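PDB 3DTY: oxidoreductase, Gfo/Idh/MocA family from Pseudomonas syringae pv. tomato, which probably catalyses an NAD(P)-dependent oxidation or reduction of a substrate not yet identified, as expected of a Gfo/Idh/MocA-family oxidoreductase, and also binds magnesium. Local coordinates for residues V166-M171 against R275-R280; D221-R226 against E250-A255; R226-R231 against S385-Y390. All coordinates share one frame; numbering follows the deposited sequence.

Interaction 1: V166-M171 against R275-R280; sequences VRMVHM and RVIGSR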
loop_
_atom_site.group_PDB
_atom_site.type_symbol
_atom_site.label_atom_id
_atom_site.label_comp_id
_atom_site.label_asym_id
_atom_site.label_seq_id
_atom_site.Cartn_x
_atom_site.Cartn_y
_atom_site.Cartn_z
ATOM N N VAL A 166 -26.058 -5.580 -6.274
ATOM C CA VAL A 166 -25.185 -6.159 -5.253
ATOM C C VAL A 166 -25.252 -7.682 -5.304
ATOM O O VAL A 166 -26.336 -8.261 -5.316
ATOM C CB VAL A 166 -25.583 -5.684 -3.839
ATOM C CG1 VAL A 166 -24.815 -6.486 -2.778
ATOM C CG2 VAL A 166 -25.293 -4.201 -3.697
ATOM N N ARG A 167 -24.087 -8.323 -5.321
ATOM C CA ARG A 167 -23.996 -9.773 -5.405
ATOM C C ARG A 167 -23.375 -10.410 -4.174
ATOM O O ARG A 167 -23.767 -11.502 -3.766
ATOM C CB ARG A 167 -23.183 -10.167 -6.639
ATOM C CG ARG A 167 -23.887 -9.851 -7.944
ATOM C CD ARG A 167 -23.030 -10.174 -9.147
ATOM N NE ARG A 167 -23.819 -10.073 -10.370
ATOM C CZ ARG A 167 -23.331 -10.188 -11.597
ATOM N NH1 ARG A 167 -22.036 -10.400 -11.786
ATOM N NH2 ARG A 167 -24.154 -10.128 -12.636
HETATM N N MSE A 168 -22.389 -9.735 -3.598
HETATM C CA MSE A 168 -21.722 -10.237 -2.410
HETATM C C MSE A 168 -21.313 -9.139 -1.440
HETATM O O MSE A 168 -20.935 -8.039 -1.838
HETATM C CB MSE A 168 -20.476 -11.038 -2.787
HETATM C CG MSE A 168 -20.748 -12.362 -3.454
HETATM SE SE MSE A 168 -19.139 -12.908 -4.337
HETATM C CE MSE A 168 -19.464 -11.984 -5.990
ATOM N N VAL A 169 -21.401 -9.459 -0.158
ATOM C CA VAL A 169 -20.994 -8.547 0.895
ATOM C C VAL A 169 -20.001 -9.359 1.723
ATOM O O VAL A 169 -20.380 -10.323 2.382
ATOM C CB VAL A 169 -22.169 -8.136 1.801
ATOM C CG1 VAL A 169 -21.681 -7.127 2.849
ATOM C CG2 VAL A 169 -23.305 -7.565 0.963
ATOM N N HIS A 170 -18.727 -8.990 1.657
ATOM C CA HIS A 170 -17.694 -9.694 2.402
ATOM C C HIS A 170 -17.218 -8.846 3.565
ATOM O O HIS A 170 -16.764 -7.716 3.385
ATOM C CB HIS A 170 -16.535 -10.052 1.482
ATOM C CG HIS A 170 -16.856 -11.148 0.515
ATOM N ND1 HIS A 170 -15.979 -11.561 -0.461
ATOM C CD2 HIS A 170 -17.960 -11.923 0.386
ATOM C CE1 HIS A 170 -16.526 -12.545 -1.154
ATOM N NE2 HIS A 170 -17.726 -12.784 -0.660
HETATM N N MSE A 171 -17.333 -9.410 4.763
HETATM C CA MSE A 171 -16.962 -8.718 5.983
HETATM C C MSE A 171 -15.964 -9.490 6.828
HETATM O O MSE A 171 -15.900 -10.717 6.785
HETATM C CB MSE A 171 -18.214 -8.462 6.828
HETATM C CG MSE A 171 -19.178 -7.490 6.213
HETATM SE SE MSE A 171 -20.949 -7.803 6.817
HETATM C CE MSE A 171 -21.390 -9.348 5.742
ATOM N N ARG A 275 -16.126 -5.410 2.003
ATOM C CA ARG A 275 -16.069 -5.237 0.566
ATOM C C ARG A 275 -17.450 -5.587 0.031
ATOM O O ARG A 275 -17.974 -6.670 0.312
ATOM C CB ARG A 275 -15.017 -6.169 -0.053
ATOM C CG ARG A 275 -14.904 -6.060 -1.574
ATOM C CD ARG A 275 -13.903 -7.055 -2.133
ATOM N NE ARG A 275 -13.750 -6.966 -3.584
ATOM C CZ ARG A 275 -13.109 -5.983 -4.217
ATOM N NH1 ARG A 275 -12.551 -4.989 -3.532
ATOM N NH2 ARG A 275 -13.017 -5.997 -5.540
ATOM N N VAL A 276 -18.050 -4.664 -0.714
ATOM C CA VAL A 276 -19.363 -4.910 -1.296
ATOM C C VAL A 276 -19.144 -5.077 -2.796
ATOM O O VAL A 276 -18.665 -4.159 -3.475
ATOM C CB VAL A 276 -20.339 -3.742 -1.028
ATOM C CG1 VAL A 276 -21.705 -4.044 -1.648
ATOM C CG2 VAL A 276 -20.471 -3.512 0.467
ATOM N N ILE A 277 -19.495 -6.257 -3.297
ATOM C CA ILE A 277 -19.317 -6.611 -4.703
ATOM C C ILE A 277 -20.613 -6.610 -5.513
ATOM O O ILE A 277 -21.532 -7.385 -5.239
ATOM C CB ILE A 277 -18.676 -8.013 -4.815
ATOM C CG1 ILE A 277 -17.384 -8.049 -3.993
ATOM C CG2 ILE A 277 -18.394 -8.353 -6.272
ATOM C CD1 ILE A 277 -16.725 -9.412 -3.931
ATOM N N GLY A 278 -20.676 -5.736 -6.514
ATOM C CA GLY A 278 -21.859 -5.659 -7.360
ATOM C C GLY A 278 -21.546 -6.092 -8.783
ATOM O O GLY A 278 -20.396 -6.377 -9.111
ATOM N N SER A 279 -22.566 -6.138 -9.631
ATOM C CA SER A 279 -22.400 -6.547 -11.021
ATOM C C SER A 279 -21.522 -5.599 -11.832
ATOM O O SER A 279 -20.933 -6.003 -12.828
ATOM C CB SER A 279 -23.775 -6.660 -11.696
ATOM O OG SER A 279 -24.515 -5.453 -11.560
ATOM N N ARG A 280 -21.433 -4.343 -11.401
ATOM C CA ARG A 280 -20.652 -3.339 -12.120
ATOM C C ARG A 280 -19.342 -2.933 -11.451
ATOM O O ARG A 280 -18.356 -2.636 -12.121
ATOM C CB ARG A 280 -21.512 -2.086 -12.346
ATOM C CG ARG A 280 -20.739 -0.866 -12.844
ATOM C CD ARG A 280 -21.668 0.305 -13.175
ATOM N NE ARG A 280 -20.953 1.449 -13.739
ATOM C CZ ARG A 280 -20.364 2.400 -13.016
ATOM N NH1 ARG A 280 -20.405 2.344 -11.691
ATOM N NH2 ARG A 280 -19.744 3.410 -13.617
HETATM O O HOH W 1 -19.921 -8.880 -10.190
#
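Arg167 and Met168 (a selenomethionine) both turn their backbone N-H to Ile277 O, at 2.7 Å from Arg167 N and 3.0 Å from Met168 N. Two residues facing one across this antiparallel pair make a classic beta bulge, and both donors lie in the plane of the Ile277 carbonyl. Beyond the bulge the pairing is regular: Ile277 N binds Met168 O, and His170 and Arg275 exchange two backbone bonds. Arg167 spreads along the segment 275-280 from the bulge outward. Its CB lies 3.5 Å from Ile277 O; CG is anti to the carbonyl carbon (chi1 -68°), and the extended chain carries CD past the backbone of Ser279. NE and CZ then pass over Ser279, whose CB sits on one guanidinium face, 3.6 Å from CZ and offset toward the rim. At the tip, NH1 bonds to Ser179 O of the second subunit and, weakly, to a water that donates to Gly278 O. Ile277 shares a face with Met168 and His170: its CG2 meets Met168 CE at 3.8 Å, and its CD1 comes obliquely to the His170 ring, 4.1 Å from ND1. The second subunit covers this face, with its Tyr246 OH bonded to His170 NE2 and its Trp260 edge-to-face with the imidazole. On the other face Val166 CG1 touches Val276 CG1 at 4.1 Å, and Val169 and Val276 pack on helix 203-218, Val169 also on Leu219 just after it. One face covered by helix 203-218 and adjoining loops, the other by the partner subunit, is characteristic of the open beta sheet in the C-terminal alpha/beta domain of Gfo/Idh/MocA oxidoreductases.

Interaction 2: D221-R226 against E250-A255; sequences DLKIKR and EYEGGA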
loop_
_atom_site.group_PDB
_atom_site.type_symbol
_atom_site.label_atom_id
_atom_site.label_comp_id
_atom_site.label_asym_id
_atom_site.label_seq_id
_atom_site.Cartn_x
_atom_site.Cartn_y
_atom_site.Cartn_z
ATOM N N ASP A 221 -31.682 -2.135 2.762
ATOM C CA ASP A 221 -32.767 -2.956 2.227
ATOM C C ASP A 221 -32.451 -4.444 2.089
ATOM O O ASP A 221 -33.334 -5.243 1.784
ATOM C CB ASP A 221 -33.222 -2.391 0.880
ATOM C CG ASP A 221 -33.641 -0.931 0.978
ATOM O OD1 ASP A 221 -34.251 -0.563 2.006
ATOM O OD2 ASP A 221 -33.366 -0.157 0.034
ATOM N N LEU A 222 -31.199 -4.815 2.329
ATOM C CA LEU A 222 -30.780 -6.208 2.216
ATOM C C LEU A 222 -31.297 -6.995 3.423
ATOM O O LEU A 222 -31.106 -6.575 4.566
ATOM C CB LEU A 222 -29.248 -6.271 2.154
ATOM C CG LEU A 222 -28.575 -7.339 1.295
ATOM C CD1 LEU A 222 -28.948 -7.129 -0.159
ATOM C CD2 LEU A 222 -27.065 -7.254 1.466
ATOM N N LYS A 223 -31.955 -8.129 3.173
ATOM C CA LYS A 223 -32.486 -8.961 4.257
ATOM C C LYS A 223 -31.883 -10.362 4.252
ATOM O O LYS A 223 -31.868 -11.041 3.223
ATOM C CB LYS A 223 -34.011 -9.082 4.151
ATOM C CG LYS A 223 -34.779 -7.774 4.347
ATOM C CD LYS A 223 -36.271 -7.976 4.059
ATOM C CE LYS A 223 -37.084 -6.701 4.262
ATOM N NZ LYS A 223 -37.195 -6.332 5.702
ATOM N N ILE A 224 -31.387 -10.796 5.405
ATOM C CA ILE A 224 -30.799 -12.123 5.520
ATOM C C ILE A 224 -31.908 -13.173 5.505
ATOM O O ILE A 224 -32.868 -13.073 6.269
ATOM C CB ILE A 224 -30.016 -12.291 6.838
ATOM C CG1 ILE A 224 -28.855 -11.293 6.902
ATOM C CG2 ILE A 224 -29.488 -13.719 6.944
ATOM C CD1 ILE A 224 -28.133 -11.284 8.233
ATOM N N LYS A 225 -31.773 -14.177 4.642
ATOM C CA LYS A 225 -32.775 -15.243 4.565
ATOM C C LYS A 225 -32.378 -16.389 5.494
ATOM O O LYS A 225 -33.179 -16.864 6.296
ATOM C CB LYS A 225 -32.894 -15.769 3.132
ATOM C CG LYS A 225 -34.034 -16.763 2.933
ATOM C CD LYS A 225 -35.401 -16.129 3.245
ATOM C CE LYS A 225 -36.557 -17.129 3.072
ATOM N NZ LYS A 225 -37.902 -16.522 3.316
ATOM N N ARG A 226 -31.131 -16.831 5.374
ATOM C CA ARG A 226 -30.619 -17.909 6.212
ATOM C C ARG A 226 -29.102 -17.850 6.239
ATOM O O ARG A 226 -28.477 -17.273 5.344
ATOM C CB ARG A 226 -31.064 -19.264 5.675
ATOM C CG ARG A 226 -30.537 -19.559 4.290
ATOM C CD ARG A 226 -30.938 -20.942 3.834
ATOM N NE ARG A 226 -30.330 -21.260 2.547
ATOM C CZ ARG A 226 -30.133 -22.496 2.103
ATOM N NH1 ARG A 226 -30.500 -23.533 2.846
ATOM N NH2 ARG A 226 -29.568 -22.688 0.919
ATOM N N GLU A 250 -27.089 -16.156 3.151
ATOM C CA GLU A 250 -27.823 -16.039 1.910
ATOM C C GLU A 250 -28.817 -14.906 2.124
ATOM O O GLU A 250 -29.656 -14.962 3.018
ATOM C CB GLU A 250 -28.568 -17.339 1.594
ATOM C CG GLU A 250 -27.948 -18.163 0.478
ATOM C CD GLU A 250 -28.713 -19.453 0.209
ATOM O OE1 GLU A 250 -29.962 -19.439 0.285
ATOM O OE2 GLU A 250 -28.066 -20.476 -0.089
ATOM N N TYR A 251 -28.701 -13.865 1.314
ATOM C CA TYR A 251 -29.596 -12.723 1.403
ATOM C C TYR A 251 -30.816 -12.985 0.532
ATOM O O TYR A 251 -30.717 -13.674 -0.489
ATOM C CB TYR A 251 -28.889 -11.466 0.899
ATOM C CG TYR A 251 -27.763 -10.970 1.784
ATOM C CD1 TYR A 251 -28.032 -10.393 3.023
ATOM C CD2 TYR A 251 -26.435 -11.050 1.366
ATOM C CE1 TYR A 251 -27.001 -9.901 3.829
ATOM C CE2 TYR A 251 -25.397 -10.564 2.162
ATOM C CZ TYR A 251 -25.687 -9.990 3.389
ATOM O OH TYR A 251 -24.671 -9.499 4.170
ATOM N N GLU A 252 -31.967 -12.448 0.927
ATOM C CA GLU A 252 -33.167 -12.625 0.118
ATOM C C GLU A 252 -32.883 -11.867 -1.176
ATOM O O GLU A 252 -32.496 -10.697 -1.148
ATOM C CB GLU A 252 -34.398 -12.063 0.844
ATOM C CG GLU A 252 -35.244 -13.148 1.522
ATOM C CD GLU A 252 -36.145 -12.614 2.637
ATOM O OE1 GLU A 252 -36.812 -11.571 2.436
ATOM O OE2 GLU A 252 -36.190 -13.251 3.717
ATOM N N GLY A 253 -33.025 -12.546 -2.305
ATOM C CA GLY A 253 -32.749 -11.890 -3.570
ATOM C C GLY A 253 -31.572 -12.529 -4.281
ATOM O O GLY A 253 -31.318 -12.242 -5.444
ATOM N N GLY A 254 -30.837 -13.383 -3.576
ATOM C CA GLY A 254 -29.717 -14.066 -4.193
ATOM C C GLY A 254 -28.318 -13.680 -3.763
ATOM O O GLY A 254 -27.404 -14.491 -3.869
ATOM N N ALA A 255 -28.133 -12.450 -3.297
ATOM C CA ALA A 255 -26.815 -12.003 -2.875
ATOM C C ALA A 255 -26.280 -12.917 -1.772
ATOM O O ALA A 255 -27.047 -13.577 -1.064
ATOM C CB ALA A 255 -26.885 -10.562 -2.379
HETATM O O HOH W 2 -32.414 -8.846 0.440
#
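Lys225 and Arg226 both face Glu250 in a classic beta bulge of an antiparallel pair: Lys225 N reaches Glu250 O at 2.8 Å, Arg226 N adds a weak bond to the same oxygen, and Glu250 N returns one to Arg226 O. Farther along, Glu252 N binds Lys223 O almost straight, at 2.7 Å, where the segment 250-255 enters a type II turn from Tyr251 to Gly254. Arg226 and Glu250 lie side by side on one face. The arginine grips side-on, NE to Glu250 OE1 and NH2 to Glu250 OE2, both at 2.9 Å, with guanidinium and carboxylate planes 62° apart. The grip is therefore twisted: OE1 is met from above the carboxylate plane, whereas OE2 is met on its syn side, though tilted out of the plane. NH2 also forms a salt bridge with Asp384 of the second subunit, so this nitrogen ties two acids across the interface. Tyr251 takes up the apolar part of the contact. Leu222 CD2 stands over the centre of its ring, 3.4 Å from the centroid and 7° off the normal, in a CH-pi contact, while Ile224 CG1 approaches the ring obliquely, 3.8 Å from Tyr251 CE1. On the solvent side Lys225, its CG anti to the backbone N (chi1 -173°), bends at chi2 and runs over Glu252, leaving NZ in a long salt bridge of 3.7 Å to Glu252 OE2. The pairing closes the open end of the hairpin formed by strands 224-232 and 244-251, just after helix 203-218. Leu222 and Tyr251 rest on Val169 of strand 166-174, Ile224 packs on Tyr390, and the turn leads into strand 256-262.

Interaction 3: R226-R231 against S385-Y390; sequences RLMCSR and SIWVAY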
loop_
_atom_site.group_PDB
_atom_site.type_symbol
_atom_site.label_atom_id
_atom_site.label_comp_id
_atom_site.label_asym_id
_atom_site.label_seq_id
_atom_site.Cartn_x
_atom_site.Cartn_y
_atom_site.Cartn_z
ATOM N N ARG A 226 -31.131 -16.831 5.374
ATOM C CA ARG A 226 -30.619 -17.909 6.212
ATOM C C ARG A 226 -29.102 -17.850 6.239
ATOM O O ARG A 226 -28.477 -17.273 5.344
ATOM C CB ARG A 226 -31.064 -19.264 5.675
ATOM C CG ARG A 226 -30.537 -19.559 4.290
ATOM C CD ARG A 226 -30.938 -20.942 3.834
ATOM N NE ARG A 226 -30.330 -21.260 2.547
ATOM C CZ ARG A 226 -30.133 -22.496 2.103
ATOM N NH1 ARG A 226 -30.500 -23.533 2.846
ATOM N NH2 ARG A 226 -29.568 -22.688 0.919
ATOM N N LEU A 227 -28.513 -18.453 7.264
ATOM C CA LEU A 227 -27.067 -18.455 7.403
ATOM C C LEU A 227 -26.548 -19.711 8.086
ATOM O O LEU A 227 -27.301 -20.455 8.721
ATOM C CB LEU A 227 -26.624 -17.230 8.217
ATOM C CG LEU A 227 -27.091 -17.127 9.678
ATOM C CD1 LEU A 227 -26.317 -18.104 10.545
ATOM C CD2 LEU A 227 -26.870 -15.711 10.190
HETATM N N MSE A 228 -25.252 -19.946 7.932
HETATM C CA MSE A 228 -24.591 -21.055 8.591
HETATM C C MSE A 228 -23.327 -20.494 9.220
HETATM O O MSE A 228 -22.767 -19.501 8.753
HETATM C CB MSE A 228 -24.262 -22.200 7.624
HETATM C CG MSE A 228 -23.610 -21.814 6.330
HETATM SE SE MSE A 228 -22.981 -23.415 5.418
HETATM C CE MSE A 228 -24.612 -24.325 5.093
ATOM N N CYS A 229 -22.897 -21.114 10.306
ATOM C CA CYS A 229 -21.711 -20.657 10.993
ATOM C C CYS A 229 -20.891 -21.831 11.489
ATOM O O CYS A 229 -21.425 -22.850 11.933
ATOM C CB CYS A 229 -22.096 -19.761 12.175
ATOM S SG CYS A 229 -20.695 -19.104 13.127
ATOM N N SER A 230 -19.584 -21.670 11.381
ATOM C CA SER A 230 -18.626 -22.646 11.837
ATOM C C SER A 230 -17.726 -21.858 12.782
ATOM O O SER A 230 -17.077 -20.900 12.364
ATOM C CB SER A 230 -17.820 -23.184 10.657
ATOM O OG SER A 230 -16.701 -23.912 11.106
ATOM N N ARG A 231 -17.703 -22.231 14.057
ATOM C CA ARG A 231 -16.860 -21.510 15.000
ATOM C C ARG A 231 -15.887 -22.451 15.705
ATOM O O ARG A 231 -16.188 -23.626 15.894
ATOM C CB ARG A 231 -17.727 -20.759 16.025
ATOM C CG ARG A 231 -18.542 -21.642 16.992
ATOM C CD ARG A 231 -19.325 -20.784 18.000
ATOM N NE ARG A 231 -20.084 -21.586 18.960
ATOM C CZ ARG A 231 -20.509 -21.146 20.142
ATOM N NH1 ARG A 231 -20.254 -19.906 20.529
ATOM N NH2 ARG A 231 -21.195 -21.949 20.940
ATOM N N SER A 385 -22.833 -26.372 11.815
ATOM C CA SER A 385 -22.961 -25.486 10.662
ATOM C C SER A 385 -24.121 -25.749 9.714
ATOM O O SER A 385 -24.008 -25.514 8.514
ATOM C CB SER A 385 -21.648 -25.493 9.870
ATOM O OG SER A 385 -20.551 -25.173 10.712
ATOM N N ILE A 386 -25.240 -26.221 10.246
ATOM C CA ILE A 386 -26.402 -26.468 9.413
ATOM C C ILE A 386 -27.037 -25.106 9.113
ATOM O O ILE A 386 -26.848 -24.157 9.875
ATOM C CB ILE A 386 -27.432 -27.353 10.150
ATOM C CG1 ILE A 386 -28.568 -27.726 9.192
ATOM C CG2 ILE A 386 -27.969 -26.612 11.392
ATOM C CD1 ILE A 386 -29.630 -28.641 9.794
ATOM N N TRP A 387 -27.769 -24.993 8.009
ATOM C CA TRP A 387 -28.426 -23.722 7.691
ATOM C C TRP A 387 -29.518 -23.447 8.712
ATOM O O TRP A 387 -30.244 -24.361 9.109
ATOM C CB TRP A 387 -29.121 -23.748 6.322
ATOM C CG TRP A 387 -28.239 -23.776 5.121
ATOM C CD1 TRP A 387 -27.964 -24.858 4.334
ATOM C CD2 TRP A 387 -27.550 -22.665 4.533
ATOM N NE1 TRP A 387 -27.151 -24.488 3.289
ATOM C CE2 TRP A 387 -26.881 -23.148 3.388
ATOM C CE3 TRP A 387 -27.436 -21.306 4.862
ATOM C CZ2 TRP A 387 -26.103 -22.323 2.569
ATOM C CZ3 TRP A 387 -26.662 -20.484 4.047
ATOM C CH2 TRP A 387 -26.007 -20.997 2.914
ATOM N N VAL A 388 -29.634 -22.189 9.134
ATOM C CA VAL A 388 -30.693 -21.800 10.046
ATOM C C VAL A 388 -31.384 -20.567 9.462
ATOM O O VAL A 388 -30.740 -19.694 8.879
ATOM C CB VAL A 388 -30.178 -21.481 11.475
ATOM C CG1 VAL A 388 -29.492 -22.708 12.065
ATOM C CG2 VAL A 388 -29.258 -20.281 11.452
ATOM N N ALA A 389 -32.703 -20.513 9.596
ATOM C CA ALA A 389 -33.460 -19.381 9.088
ATOM C C ALA A 389 -33.077 -18.196 9.957
ATOM O O ALA A 389 -33.019 -18.322 11.178
ATOM C CB ALA A 389 -34.950 -19.663 9.195
ATOM N N TYR A 390 -32.811 -17.049 9.338
ATOM C CA TYR A 390 -32.415 -15.870 10.102
ATOM C C TYR A 390 -33.542 -15.481 11.045
ATOM O O TYR A 390 -33.316 -15.209 12.224
ATOM C CB TYR A 390 -32.078 -14.698 9.177
ATOM C CG TYR A 390 -31.568 -13.497 9.934
ATOM C CD1 TYR A 390 -30.350 -13.546 10.612
ATOM C CD2 TYR A 390 -32.332 -12.340 10.041
ATOM C CE1 TYR A 390 -29.910 -12.480 11.381
ATOM C CE2 TYR A 390 -31.900 -11.260 10.811
ATOM C CZ TYR A 390 -30.688 -11.342 11.480
ATOM O OH TYR A 390 -30.272 -10.299 12.275
#
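Cys229 O accepts a hydrogen bond from Ser385 OG at 2.8 Å, the donor standing well above the carbonyl plane. OG lies beside the backbone N of Ser385 (chi1 -54°) and also touches Ser230 CA and CB. Two residues back on the first strand, Leu227 pairs with Val388 in an antiparallel hydrogen-bonded pair, with Leu227 N to Val388 O at 3.0 Å and Val388 N to Leu227 O at 2.9 Å. The short strand 388-389 thus adds an edge strand to the large mixed sheet of the C-terminal domain, as the chain returns from helix 364-382. Trp387 has a side chain over each face. Over one lies the Arg226 guanidinium, stacked nearly flat with planes at 14° and CZ 3.5 Å from the centroid of the five-membered ring, a cation-pi contact. Across the opposite face lies Met228, a selenomethionine, with SE 4.5 Å from the centroid of the six-membered ring in a Met-aromatic contact; the placing of its methyl CE is doubtful. The indole NE1 donates to Asp384 O of the second subunit, whose Met228 also packs on Met228 here, so the indole lies at the subunit interface. On the other face of the sheet, Leu227 CD1 meets Val388 CG2 at 3.8 Å and CD2 comes to the edge of the Tyr390 ring, whose OH is held by Glu369 of helix 364-382.

Overall arrangement
From the N terminus, the chain first lays down 166-171, then passes through helix 203-218 to 221-226 and straight on into 226-231. The hairpin return at 250-255 closes interaction 2, the shortest loop. Only then does 275-280 come back beside 166-171 and close interaction 1, so interaction 2 falls wholly within that larger loop. Interaction 3 waits for the C-terminal end, where 385-390 joins 226-231; its loop crosses both others. All three stitch the same mixed sheet: interactions 1 and 2 touch through Val169 and Tyr251, while interactions 2 and 3 share Arg226. Interactions 1 and 3 do not touch, and each of the three reaches the second subunit.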